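Local coordinates for tetratricopeptide repeat protein (Parabacteroides merdae ATCC 43184, PDB 4R7S) that is of unknown function but, as a tetratricopeptide repeat protein, probably offers a helical scaffold for binding partner proteins or peptides, at residues Thr72-Thr86 with Asp97-Glu110. Numbering follows the deposited sequence.
Sequences TKNITILENRASLYT and DYNTLLIENPEHQE. With EDO (1,2-ethanediol), chain H; EDO (1,2-ethanediol), chain I.
An antiparallel helix hairpin of the tetratricopeptide repeat type brings helix 75-86 against helix 97-104, where Ala82 meets Tyr98 and Arg81 meets Asp97. The short axes approach to 9.0 Å, with 151° between their directions. Ala82 CB lies over one face of the Tyr98 ring, 3.6 Å from its centroid, a CH-pi contact. A small residue here, as in the tetratricopeptide repeat consensus, lets the first helix of the pair come close to the aromatic residue of the second. Asp97 enters as a knob into the hole formed by Leu78, Arg81, Ala82 and Tyr85. With CG beside the backbone N (chi1 -85°), its carboxylate reaches the edge of the Arg81 guanidinium, and Arg81 NH1 forms a salt bridge to Asp97 OD1 at 2.9 Å. The N-H...OD1 angle of 127° makes this a weak hydrogen bond. Tyr85 OH lies over one guanidinium face, 3.5 Å above its plane, and helix 57-68 adds Leu68 beside Arg81. A leucine in place of Arg81 would probably leave the buried Asp97 carboxylate without its cationic mate and Tyr85 OH without the flat group it lies over.

Further along, Leu101 CD1 touches Leu78 CB at 3.9 Å, while Thr100 CG2, anti to the backbone N, meets Leu78 CD1 at 3.7 Å. Two waters bind Tyr98 OH: one also binds Glu79 O, the other Thr86 OG1. At the start of the next helix, His108 lies obliquely to Ile75 CG2, and Glu79 OE1 sits in plane at the imidazole edge, 3.1 Å from His108 CE1. The Glu110 side chain crosses that of Glu79 at about a right angle, its CG nearest the Glu79 carboxylate, and Glu110 OE1 forms a salt bridge with Arg144.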
# COMPACT_ATOMS: atom_id res chain seq x y z
N THR A 72 -17.80 -15.25 -5.46
CA THR A 72 -16.45 -15.64 -5.03
C THR A 72 -15.30 -15.31 -6.02
O THR A 72 -14.12 -15.34 -5.63
CB THR A 72 -16.41 -17.14 -4.72
OG1 THR A 72 -16.77 -17.86 -5.90
CG2 THR A 72 -17.30 -17.53 -3.54
N LYS A 73 -15.62 -15.02 -7.30
CA LYS A 73 -14.56 -14.74 -8.26
C LYS A 73 -14.66 -13.30 -8.86
O LYS A 73 -14.10 -13.02 -9.93
CB LYS A 73 -14.52 -15.84 -9.34
CG LYS A 73 -13.61 -17.02 -8.93
CD LYS A 73 -14.25 -18.09 -8.04
CE LYS A 73 -13.21 -19.01 -7.44
NZ LYS A 73 -13.80 -20.30 -6.98
N ASN A 74 -15.33 -12.39 -8.11
CA ASN A 74 -15.47 -10.97 -8.45
C ASN A 74 -14.16 -10.22 -8.15
O ASN A 74 -13.81 -10.01 -6.99
CB ASN A 74 -16.65 -10.35 -7.68
CG ASN A 74 -16.90 -8.92 -8.08
OD1 ASN A 74 -16.14 -8.00 -7.74
ND2 ASN A 74 -17.95 -8.73 -8.87
N ILE A 75 -13.47 -9.81 -9.22
CA ILE A 75 -12.20 -9.07 -9.25
C ILE A 75 -12.23 -7.89 -8.27
O ILE A 75 -11.33 -7.81 -7.44
CB ILE A 75 -11.87 -8.62 -10.71
CG1 ILE A 75 -11.24 -9.77 -11.49
CG2 ILE A 75 -10.95 -7.39 -10.77
CD1 ILE A 75 -12.15 -10.47 -12.42
N THR A 76 -13.28 -7.02 -8.34
CA THR A 76 -13.40 -5.84 -7.48
C THR A 76 -13.43 -6.22 -6.01
O THR A 76 -12.59 -5.73 -5.27
CB THR A 76 -14.60 -4.99 -7.86
OG1 THR A 76 -14.45 -4.59 -9.22
CG2 THR A 76 -14.73 -3.74 -7.00
N ILE A 77 -14.33 -7.12 -5.60
CA ILE A 77 -14.45 -7.53 -4.20
C ILE A 77 -13.12 -8.17 -3.72
O ILE A 77 -12.65 -7.80 -2.65
CB ILE A 77 -15.69 -8.46 -3.97
CG1 ILE A 77 -16.98 -7.79 -4.51
CG2 ILE A 77 -15.86 -8.79 -2.46
CD1 ILE A 77 -18.25 -8.75 -4.63
N LEU A 78 -12.50 -9.05 -4.52
CA LEU A 78 -11.26 -9.72 -4.15
C LEU A 78 -10.11 -8.75 -4.02
O LEU A 78 -9.37 -8.82 -3.05
CB LEU A 78 -10.91 -10.84 -5.17
CG LEU A 78 -11.79 -12.08 -5.11
CD1 LEU A 78 -11.58 -12.94 -6.33
CD2 LEU A 78 -11.57 -12.89 -3.82
N GLU A 79 -10.01 -7.81 -4.97
CA GLU A 79 -8.97 -6.78 -4.97
C GLU A 79 -9.13 -5.84 -3.77
O GLU A 79 -8.14 -5.50 -3.14
CB GLU A 79 -9.02 -6.00 -6.30
CG GLU A 79 -8.02 -4.87 -6.42
CD GLU A 79 -8.24 -3.94 -7.58
OE1 GLU A 79 -8.37 -4.43 -8.73
OE2 GLU A 79 -8.25 -2.70 -7.36
N ASN A 80 -10.37 -5.47 -3.41
CA ASN A 80 -10.57 -4.57 -2.28
C ASN A 80 -10.36 -5.26 -0.92
O ASN A 80 -9.69 -4.69 -0.06
CB ASN A 80 -11.95 -3.90 -2.36
CG ASN A 80 -11.94 -2.79 -3.38
OD1 ASN A 80 -11.49 -1.68 -3.14
ND2 ASN A 80 -12.31 -3.10 -4.58
N ARG A 81 -10.86 -6.49 -0.76
CA ARG A 81 -10.71 -7.25 0.49
C ARG A 81 -9.25 -7.70 0.68
O ARG A 81 -8.75 -7.67 1.80
CB ARG A 81 -11.67 -8.45 0.47
CG ARG A 81 -11.96 -9.12 1.81
CD ARG A 81 -11.93 -10.59 1.45
NE ARG A 81 -12.85 -11.44 2.18
CZ ARG A 81 -12.89 -12.76 2.06
NH1 ARG A 81 -12.05 -13.39 1.25
NH2 ARG A 81 -13.78 -13.47 2.74
N ALA A 82 -8.54 -8.06 -0.42
CA ALA A 82 -7.13 -8.43 -0.28
C ALA A 82 -6.33 -7.21 0.19
O ALA A 82 -5.52 -7.34 1.11
CB ALA A 82 -6.58 -8.97 -1.58
N SER A 83 -6.64 -6.02 -0.36
CA SER A 83 -6.02 -4.76 0.02
C SER A 83 -6.36 -4.44 1.48
O SER A 83 -5.50 -3.96 2.21
CB SER A 83 -6.50 -3.64 -0.90
OG SER A 83 -5.97 -2.39 -0.49
N LEU A 84 -7.59 -4.72 1.89
CA LEU A 84 -7.99 -4.48 3.27
C LEU A 84 -7.24 -5.44 4.21
O LEU A 84 -6.77 -5.00 5.26
CB LEU A 84 -9.52 -4.60 3.44
CG LEU A 84 -10.06 -4.42 4.87
CD1 LEU A 84 -9.76 -3.04 5.42
CD2 LEU A 84 -11.53 -4.66 4.90
N TYR A 85 -7.09 -6.73 3.83
CA TYR A 85 -6.36 -7.73 4.62
C TYR A 85 -4.92 -7.29 4.85
O TYR A 85 -4.41 -7.45 5.95
CB TYR A 85 -6.39 -9.11 3.93
CG TYR A 85 -7.61 -9.95 4.23
CD1 TYR A 85 -8.14 -10.02 5.52
CD2 TYR A 85 -8.21 -10.71 3.24
CE1 TYR A 85 -9.25 -10.81 5.80
CE2 TYR A 85 -9.31 -11.53 3.52
CZ TYR A 85 -9.82 -11.58 4.80
OH TYR A 85 -10.91 -12.36 5.10
N THR A 86 -4.29 -6.71 3.82
CA THR A 86 -2.93 -6.20 3.84
C THR A 86 -2.84 -5.09 4.89
O THR A 86 -1.91 -5.11 5.71
CB THR A 86 -2.51 -5.75 2.43
OG1 THR A 86 -2.47 -6.90 1.58
CG2 THR A 86 -1.12 -5.12 2.41
N ASP A 97 -6.60 -14.25 -1.32
CA ASP A 97 -7.53 -13.52 -2.20
C ASP A 97 -6.86 -13.17 -3.56
O ASP A 97 -7.54 -13.29 -4.60
CB ASP A 97 -8.08 -12.27 -1.51
CG ASP A 97 -9.29 -12.50 -0.61
OD1 ASP A 97 -9.78 -13.66 -0.54
OD2 ASP A 97 -9.74 -11.53 0.02
N TYR A 98 -5.53 -12.80 -3.56
CA TYR A 98 -4.79 -12.54 -4.80
C TYR A 98 -4.64 -13.85 -5.56
O TYR A 98 -4.70 -13.86 -6.79
CB TYR A 98 -3.42 -11.87 -4.56
CG TYR A 98 -3.52 -10.44 -4.06
CD1 TYR A 98 -4.21 -9.47 -4.79
CD2 TYR A 98 -2.90 -10.04 -2.88
CE1 TYR A 98 -4.34 -8.16 -4.33
CE2 TYR A 98 -3.00 -8.73 -2.41
CZ TYR A 98 -3.74 -7.80 -3.13
OH TYR A 98 -3.88 -6.51 -2.69
N ASN A 99 -4.50 -14.96 -4.84
CA ASN A 99 -4.39 -16.27 -5.47
C ASN A 99 -5.70 -16.64 -6.15
O ASN A 99 -5.67 -17.09 -7.29
CB ASN A 99 -3.98 -17.32 -4.46
CG ASN A 99 -2.53 -17.25 -4.08
OD1 ASN A 99 -1.71 -16.53 -4.70
ND2 ASN A 99 -2.20 -18.03 -3.06
N THR A 100 -6.82 -16.40 -5.49
CA THR A 100 -8.15 -16.63 -6.07
C THR A 100 -8.26 -15.75 -7.33
O THR A 100 -8.57 -16.24 -8.42
CB THR A 100 -9.27 -16.33 -5.04
OG1 THR A 100 -9.12 -17.16 -3.89
CG2 THR A 100 -10.68 -16.50 -5.63
N LEU A 101 -7.96 -14.45 -7.17
CA LEU A 101 -8.02 -13.49 -8.26
C LEU A 101 -7.15 -13.91 -9.45
O LEU A 101 -7.67 -14.00 -10.56
CB LEU A 101 -7.59 -12.10 -7.75
CG LEU A 101 -8.19 -10.92 -8.44
CD1 LEU A 101 -8.04 -9.70 -7.58
CD2 LEU A 101 -7.54 -10.68 -9.77
N LEU A 102 -5.85 -14.20 -9.21
CA LEU A 102 -4.87 -14.50 -10.25
C LEU A 102 -5.03 -15.90 -10.90
O LEU A 102 -4.61 -16.08 -12.04
CB LEU A 102 -3.44 -14.26 -9.74
CG LEU A 102 -3.13 -12.75 -9.58
CD1 LEU A 102 -1.93 -12.50 -8.70
CD2 LEU A 102 -3.04 -12.03 -10.94
N ILE A 103 -5.65 -16.87 -10.22
CA ILE A 103 -5.91 -18.15 -10.88
C ILE A 103 -7.03 -17.88 -11.92
O ILE A 103 -6.96 -18.38 -13.04
CB ILE A 103 -6.23 -19.28 -9.84
CG1 ILE A 103 -4.97 -19.69 -9.01
CG2 ILE A 103 -6.95 -20.49 -10.45
CD1 ILE A 103 -3.67 -20.14 -9.79
N GLU A 104 -7.98 -16.97 -11.59
CA GLU A 104 -9.05 -16.55 -12.49
C GLU A 104 -8.51 -15.69 -13.63
O GLU A 104 -8.78 -16.01 -14.79
CB GLU A 104 -10.15 -15.81 -11.73
CG GLU A 104 -11.22 -16.74 -11.21
CD GLU A 104 -12.23 -17.25 -12.23
OE1 GLU A 104 -12.80 -16.43 -12.98
OE2 GLU A 104 -12.50 -18.47 -12.21
N ASN A 105 -7.78 -14.60 -13.30
CA ASN A 105 -7.18 -13.70 -14.31
C ASN A 105 -5.69 -13.62 -14.05
O ASN A 105 -5.22 -12.78 -13.28
CB ASN A 105 -7.82 -12.29 -14.37
CG ASN A 105 -7.29 -11.38 -15.49
OD1 ASN A 105 -6.45 -11.76 -16.32
ND2 ASN A 105 -7.80 -10.14 -15.57
N PRO A 106 -4.89 -14.53 -14.67
CA PRO A 106 -3.44 -14.51 -14.43
C PRO A 106 -2.75 -13.25 -14.98
O PRO A 106 -1.55 -13.11 -14.74
CB PRO A 106 -2.95 -15.79 -15.14
CG PRO A 106 -4.17 -16.63 -15.38
CD PRO A 106 -5.25 -15.63 -15.60
N GLU A 107 -3.49 -12.33 -15.65
CA GLU A 107 -2.89 -11.11 -16.21
C GLU A 107 -3.39 -9.81 -15.55
O GLU A 107 -3.18 -8.72 -16.11
CB GLU A 107 -3.12 -11.02 -17.74
CG GLU A 107 -2.51 -12.16 -18.53
CD GLU A 107 -2.52 -12.00 -20.05
OE1 GLU A 107 -2.94 -10.92 -20.54
OE2 GLU A 107 -2.07 -12.94 -20.74
N HIS A 108 -4.05 -9.91 -14.37
CA HIS A 108 -4.57 -8.73 -13.64
C HIS A 108 -3.40 -8.03 -12.95
O HIS A 108 -2.87 -8.52 -11.94
CB HIS A 108 -5.69 -9.13 -12.65
CG HIS A 108 -6.45 -7.97 -12.09
ND1 HIS A 108 -6.36 -7.62 -10.75
CD2 HIS A 108 -7.34 -7.14 -12.69
CE1 HIS A 108 -7.15 -6.58 -10.59
NE2 HIS A 108 -7.77 -6.25 -11.73
N GLN A 109 -2.97 -6.90 -13.53
CA GLN A 109 -1.78 -6.13 -13.13
C GLN A 109 -1.80 -5.61 -11.68
O GLN A 109 -0.77 -5.69 -11.03
CB GLN A 109 -1.50 -4.98 -14.11
CG GLN A 109 -1.08 -5.53 -15.48
CD GLN A 109 -0.71 -4.47 -16.50
OE1 GLN A 109 0.08 -3.57 -16.24
NE2 GLN A 109 -1.22 -4.61 -17.71
N GLU A 110 -2.92 -5.11 -11.17
CA GLU A 110 -2.92 -4.64 -9.77
C GLU A 110 -2.71 -5.81 -8.81
O GLU A 110 -1.98 -5.65 -7.83
CB GLU A 110 -4.21 -3.89 -9.42
CG GLU A 110 -4.22 -3.33 -8.00
CD GLU A 110 -3.38 -2.08 -7.77
OE1 GLU A 110 -2.95 -1.44 -8.77
OE2 GLU A 110 -3.18 -1.72 -6.59
C1 EDO H . -13.96 1.33 -5.01
O1 EDO H . -12.57 1.23 -4.70
C2 EDO H . -14.69 -0.02 -4.76
O2 EDO H . -15.92 0.19 -4.07
C1 EDO I . 0.51 -0.95 -3.69
O1 EDO I . 0.32 -1.44 -2.37
C2 EDO I . -0.86 -0.60 -4.33
O2 EDO I . -0.69 -0.05 -5.63
O HOH W 1 -14.03 -13.20 -12.83
O HOH W 2 -5.53 -5.03 -4.03
O HOH W 3 -1.91 -5.77 -0.91